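Local coordinates for aspartokinase (Clostridium acetobutylicum, PDB 3TVI) that catalyses the ATP-dependent phosphorylation of the aspartate beta-carboxyl group, as an allosteric aspartate kinase with regulatory ACT domains, at the interface of chains A and B. Sequence-based numbering; all coordinates share one arbitrary frame. Chains: chain A/B, Aspartokinase.

The interface of chains A and B. Residues chain A 385, 387, 391, 410-411; chain B 404-408.
A:Gln410 and B:Ile408 show how two strands of regulatory ACT domains can join through their backbones while one side chain, that of A:Gln410, packs along the seam. Both belong to the strand 405-410 of their own chain and pair antiparallel across the interface, probably as part of the ACT-mediated dimer typical of aspartokinases, although the interface as a whole does not follow an exact two-fold.

The bridge is reciprocal. The B:Ile408 amide N donates to A:Gln410 O at 2.7 Å, in the plane of that carbonyl and nearly straight (166° at H). In return A:Gln410 N gives its hydrogen to B:Ile408 O over 3.2 Å, almost straight (173° at H), and lands on a lone pair in the carbonyl plane. Each residue thus spends its backbone donor and acceptor on the same partner, closing a small ring that fixes the register of the strands.

A:Gln410 buries 70 Å², far more than its neighbours here, because its side chain also contributes. A bend at chi2 (69°) sends the amide along the seam toward B:Arg406 while the start of the chain stays over B:Ile408. The two side chains cross at about a right angle, with the methylene A:Gln410 CG 3.9 Å from B:Ile408 CG1. That branch of the isoleucine sits anti to its own carbonyl carbon, so CG1 and the terminal CD1 both lie within reach of the glutamine.

B:Arg406 takes part through its main chain; its guanidinium points away from this pairing. Farther along, B:Ile405 extends CD1 tip to tip toward the A:Ala391 methyl CB, 4.1 Å away, a loose apolar touch in the first turn of helix 390-400.

One pairing is unfavourable as modelled: the side-chain carbonyl A:Gln410 OE1 faces the backbone B:Arg406 O at 3.1 Å, two acceptors together. At 3.0 Å resolution amide O and N are hard to tell apart, and exchanging them would put NE2 there as a donor to B:Arg406 O.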
loop_
_atom_site.group_PDB
_atom_site.type_symbol
_atom_site.label_atom_id
_atom_site.label_comp_id
_atom_site.label_asym_id
_atom_site.label_seq_id
_atom_site.Cartn_x
_atom_site.Cartn_y
_atom_site.Cartn_z
ATOM N N ALA A 385 10.097 -16.612 -8.145
ATOM C CA ALA A 385 10.792 -15.336 -8.219
ATOM C C ALA A 385 10.322 -14.576 -9.432
ATOM O O ALA A 385 9.404 -13.772 -9.332
ATOM C CB ALA A 385 12.298 -15.551 -8.271
ATOM N N THR A 387 9.220 -16.206 -12.049
ATOM C CA THR A 387 8.524 -17.262 -12.777
ATOM C C THR A 387 7.107 -16.837 -13.150
ATOM O O THR A 387 6.401 -16.264 -12.334
ATOM C CB THR A 387 8.441 -18.554 -11.938
ATOM O OG1 THR A 387 9.574 -18.637 -11.060
ATOM C CG2 THR A 387 8.392 -19.778 -12.847
ATOM N N ALA A 391 1.147 -16.867 -9.462
ATOM C CA ALA A 391 -0.143 -16.301 -9.119
ATOM C C ALA A 391 -1.219 -17.167 -9.733
ATOM O O ALA A 391 -2.081 -17.711 -9.034
ATOM C CB ALA A 391 -0.262 -14.888 -9.671
ATOM N N GLN A 410 0.398 -8.441 -3.310
ATOM C CA GLN A 410 1.763 -8.870 -3.588
ATOM C C GLN A 410 2.498 -7.783 -4.330
ATOM O O GLN A 410 1.958 -7.184 -5.243
ATOM C CB GLN A 410 1.804 -10.218 -4.334
ATOM C CG GLN A 410 2.123 -10.190 -5.821
ATOM C CD GLN A 410 3.550 -9.786 -6.124
ATOM O OE1 GLN A 410 3.798 -9.136 -7.127
ATOM N NE2 GLN A 410 4.489 -10.151 -5.257
ATOM N N GLY A 411 3.742 -7.555 -3.930
ATOM C CA GLY A 411 4.523 -6.423 -4.416
ATOM C C GLY A 411 5.600 -5.974 -3.444
ATOM O O GLY A 411 6.574 -5.342 -3.843
ATOM N N ASN B 404 5.857 -11.744 -16.562
ATOM C CA ASN B 404 6.040 -11.788 -15.116
ATOM C C ASN B 404 5.312 -10.627 -14.436
ATOM O O ASN B 404 5.448 -9.464 -14.847
ATOM C CB ASN B 404 7.548 -11.752 -14.794
ATOM C CG ASN B 404 7.844 -11.424 -13.340
ATOM O OD1 ASN B 404 7.734 -12.282 -12.467
ATOM N ND2 ASN B 404 8.255 -10.183 -13.083
ATOM N N ILE B 405 4.543 -10.975 -13.402
ATOM C CA ILE B 405 3.795 -10.024 -12.598
ATOM C C ILE B 405 4.697 -9.496 -11.491
ATOM O O ILE B 405 5.416 -10.260 -10.861
ATOM C CB ILE B 405 2.561 -10.707 -11.970
ATOM C CG1 ILE B 405 1.644 -11.257 -13.066
ATOM C CG2 ILE B 405 1.785 -9.745 -11.082
ATOM C CD1 ILE B 405 0.469 -12.049 -12.535
ATOM N N ARG B 406 4.663 -8.191 -11.258
ATOM C CA ARG B 406 5.496 -7.564 -10.227
ATOM C C ARG B 406 4.705 -6.900 -9.089
ATOM O O ARG B 406 5.272 -6.561 -8.053
ATOM C CB ARG B 406 6.420 -6.531 -10.872
ATOM C CG ARG B 406 7.628 -7.124 -11.585
ATOM C CD ARG B 406 8.631 -6.043 -11.942
ATOM N NE ARG B 406 9.025 -5.274 -10.764
ATOM C CZ ARG B 406 9.627 -4.086 -10.795
ATOM N NH1 ARG B 406 9.924 -3.501 -11.953
ATOM N NH2 ARG B 406 9.936 -3.477 -9.653
HETATM N N MSE B 407 3.411 -6.691 -9.280
HETATM C CA MSE B 407 2.548 -6.265 -8.181
HETATM C C MSE B 407 1.151 -6.736 -8.467
HETATM O O MSE B 407 0.752 -6.865 -9.629
HETATM C CB MSE B 407 2.575 -4.742 -8.022
HETATM C CG MSE B 407 1.892 -4.235 -6.748
HETATM SE SE MSE B 407 1.303 -2.367 -7.000
HETATM C CE MSE B 407 -0.613 -2.673 -7.307
ATOM N N ILE B 408 0.414 -7.032 -7.403
ATOM C CA ILE B 408 -1.024 -7.196 -7.471
ATOM C C ILE B 408 -1.638 -6.388 -6.341
ATOM O O ILE B 408 -1.232 -6.496 -5.176
ATOM C CB ILE B 408 -1.462 -8.664 -7.308
ATOM C CG1 ILE B 408 -0.782 -9.555 -8.347
ATOM C CG2 ILE B 408 -2.975 -8.794 -7.432
ATOM C CD1 ILE B 408 -1.059 -11.028 -8.138
#